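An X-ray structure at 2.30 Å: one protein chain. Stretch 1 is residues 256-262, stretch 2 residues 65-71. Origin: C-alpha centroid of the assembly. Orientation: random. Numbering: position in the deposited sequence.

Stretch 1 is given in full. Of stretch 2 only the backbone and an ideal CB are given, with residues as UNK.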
# COMPACT_ATOMS: atom_id res chain seq x y z
N ALA A 256 16.01 -1.05 1.53
CA ALA A 256 15.28 -0.72 0.31
C ALA A 256 14.65 0.67 0.39
O ALA A 256 14.70 1.43 -0.57
CB ALA A 256 14.24 -1.77 0.03
N LEU A 257 14.05 1.00 1.53
CA LEU A 257 13.45 2.33 1.67
C LEU A 257 14.56 3.35 1.56
O LEU A 257 14.44 4.33 0.82
CB LEU A 257 12.80 2.50 3.03
CG LEU A 257 11.33 2.10 3.19
CD1 LEU A 257 10.95 2.48 4.61
CD2 LEU A 257 10.43 2.83 2.18
N LYS A 258 15.64 3.12 2.30
CA LYS A 258 16.77 4.05 2.27
C LYS A 258 17.14 4.31 0.82
O LYS A 258 17.27 5.46 0.40
CB LYS A 258 17.98 3.47 3.03
CG LYS A 258 19.06 4.50 3.32
CD LYS A 258 20.44 3.86 3.53
CE LYS A 258 21.55 4.93 3.60
NZ LYS A 258 22.94 4.37 3.56
N LYS A 259 17.29 3.24 0.04
CA LYS A 259 17.65 3.35 -1.38
C LYS A 259 16.59 4.11 -2.17
O LYS A 259 16.89 5.06 -2.89
CB LYS A 259 17.83 1.95 -1.99
CG LYS A 259 18.16 1.97 -3.47
CD LYS A 259 19.46 2.69 -3.71
CE LYS A 259 19.82 2.74 -5.18
NZ LYS A 259 21.04 3.58 -5.35
N LEU A 260 15.35 3.66 -2.02
CA LEU A 260 14.23 4.29 -2.71
C LEU A 260 14.28 5.81 -2.50
O LEU A 260 14.19 6.57 -3.46
CB LEU A 260 12.91 3.75 -2.18
CG LEU A 260 11.62 4.46 -2.59
CD1 LEU A 260 11.44 4.38 -4.11
CD2 LEU A 260 10.43 3.82 -1.89
N TYR A 261 14.43 6.23 -1.25
CA TYR A 261 14.46 7.65 -0.92
C TYR A 261 15.64 8.37 -1.56
O TYR A 261 15.50 9.47 -2.10
CB TYR A 261 14.48 7.85 0.60
CG TYR A 261 13.20 7.42 1.30
CD1 TYR A 261 13.19 7.21 2.68
CD2 TYR A 261 12.01 7.24 0.60
CE1 TYR A 261 12.02 6.82 3.35
CE2 TYR A 261 10.83 6.85 1.25
CZ TYR A 261 10.85 6.65 2.63
OH TYR A 261 9.71 6.26 3.29
N GLU A 262 16.81 7.74 -1.50
CA GLU A 262 18.01 8.32 -2.09
C GLU A 262 17.75 8.57 -3.57
O GLU A 262 18.03 9.66 -4.07
CB GLU A 262 19.19 7.36 -1.91
CG GLU A 262 19.68 7.33 -0.47
CD GLU A 262 20.67 6.22 -0.18
OE1 GLU A 262 21.19 6.19 0.96
OE2 GLU A 262 20.94 5.39 -1.07
N UNK A 65 1.56 5.28 2.11
CA UNK A 65 2.52 4.90 1.09
C UNK A 65 3.95 5.23 1.52
O UNK A 65 4.18 6.23 2.19
CB UNK A 65 2.19 5.60 -0.23
N UNK A 66 4.91 4.39 1.15
CA UNK A 66 6.30 4.68 1.53
C UNK A 66 6.67 6.06 0.99
O UNK A 66 7.30 6.86 1.68
CB UNK A 66 7.26 3.61 1.00
N UNK A 67 6.27 6.34 -0.25
CA UNK A 67 6.53 7.64 -0.87
C UNK A 67 6.13 8.78 0.07
O UNK A 67 6.96 9.57 0.51
CB UNK A 67 5.78 7.76 -2.20
N UNK A 68 4.84 8.83 0.39
CA UNK A 68 4.29 9.85 1.27
C UNK A 68 5.06 9.97 2.58
O UNK A 68 5.33 11.08 3.05
CB UNK A 68 2.82 9.54 1.56
N UNK A 69 5.43 8.84 3.16
CA UNK A 69 6.16 8.82 4.42
C UNK A 69 7.38 9.73 4.42
O UNK A 69 7.70 10.35 5.44
CB UNK A 69 6.59 7.39 4.74
N UNK A 70 8.07 9.80 3.29
CA UNK A 70 9.26 10.64 3.21
C UNK A 70 8.94 12.12 3.45
O UNK A 70 9.81 12.90 3.84
CB UNK A 70 9.93 10.47 1.84
N UNK A 71 7.67 12.49 3.25
CA UNK A 71 7.22 13.87 3.44
C UNK A 71 6.56 14.10 4.81
O UNK A 71 5.94 15.15 5.03
CB UNK A 71 6.24 14.25 2.33

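Stretch 1 is one continuous helical segment, and it meets stretch 2 mainly through Leu-257, Leu-260 and Tyr-261, whose phenol reaches across the gap. Lys-258 and Glu-262 lie beyond reach of stretch 2 and form a long salt bridge of their own (Lys-258 NZ to Glu-262 OE1, 3.6 Å).

Position 65 has phi/psi of -58/144, an extended conformation immediately before a helical turn, and no atom of stretch 1 lies within 5.5 Å of its ideal CB. Stretch 1 therefore sets no preference, but the N-cap position favours Ser, Thr, Asp or Asn. The residue is Ser-65. Its side chain makes no capping bond, and OG is hydrogen-bonded elsewhere in the structure.

Position 66 is helical (-57/-43) and points its CB toward stretch 1. The ideal CB of position 66 lies 3.5 Å from Leu-257 CD2, already tight, and 4.3 Å from both Leu-260 CD2 and Tyr-261 OH. With two leucine methyls and a phenol oxygen so near, a small side chain is expected: Ala fits, with Gly or Ser conceivable. It is Ala-66, whose CB packs 3.5 Å from Leu-257 CD2 and, more loosely, 4.3 Å from Leu-260 CD2. The backbone contributes as well: Tyr-261 OH donates a hydrogen bond to Ala-66 O at 3.0 Å, and this carbonyl sits at the edge of the tyrosine ring, near its plane. Ala-66 O also accepts a weak hydrogen bond from the amide N of position 70, at 3.4 Å.

Positions 67 and 68 are helical and direct CB away from stretch 1, which offers neither a nearby partner. Many helix-compatible residues, polar or apolar, would suit them. They are His-67, with its ND1 hydrogen-bonded elsewhere in the structure, and Ala-68.

Position 69 turns back toward stretch 1, and its ideal CB is 3.6 Å from Tyr-261 OH. A side chain here must pass beside the phenol rather than run into it. An aromatic residue or a flexible aliphatic one such as Leu or Met could do so, and the backbone alone does not choose between them. The residue is Tyr-69. With chi1 at 180° its ring places CD2 3.1 Å from Tyr-261 OH, an oxygen that lies at the edge of the Tyr-69 ring, near its plane. Tyr-69 CD2 is also 4.1 Å from Tyr-261 CZ, while its OH finds a hydrogen bond elsewhere in the structure.

At position 70 CB again points toward stretch 1, with the ideal atom 3.8 Å from Tyr-261 CE2. It looks onto the flat aromatic surface, so a small apolar group is well suited, although a larger one might be accommodated if it could turn aside. Ala-70 is found: its CB stands 4.0 Å from the centroid of the Tyr-261 ring, 20° off the normal, making a CH-pi contact over one face.

Position 71 (-98/12) is out of reach, leaving its choice open; Leu-71 occupies it.

Stretch 2 65-71: SAHAYAL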
# COMPACT_ATOMS: atom_id res chain seq x y z
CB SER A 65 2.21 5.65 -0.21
OG SER A 65 0.94 5.29 -0.72
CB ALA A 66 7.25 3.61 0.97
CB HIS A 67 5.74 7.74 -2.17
CG HIS A 67 5.88 9.05 -2.88
ND1 HIS A 67 5.10 9.40 -3.96
CD2 HIS A 67 6.71 10.10 -2.67
CE1 HIS A 67 5.44 10.60 -4.39
NE2 HIS A 67 6.42 11.05 -3.62
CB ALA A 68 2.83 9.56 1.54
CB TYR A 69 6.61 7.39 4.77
CG TYR A 69 7.37 7.34 6.07
CD1 TYR A 69 6.73 7.59 7.28
CD2 TYR A 69 8.76 7.13 6.09
CE1 TYR A 69 7.44 7.66 8.47
CE2 TYR A 69 9.48 7.20 7.29
CZ TYR A 69 8.80 7.47 8.47
OH TYR A 69 9.47 7.59 9.67
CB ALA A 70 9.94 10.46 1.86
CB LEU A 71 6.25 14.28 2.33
CG LEU A 71 6.78 14.42 0.90
CD1 LEU A 71 5.62 14.43 -0.09
CD2 LEU A 71 7.59 15.70 0.77
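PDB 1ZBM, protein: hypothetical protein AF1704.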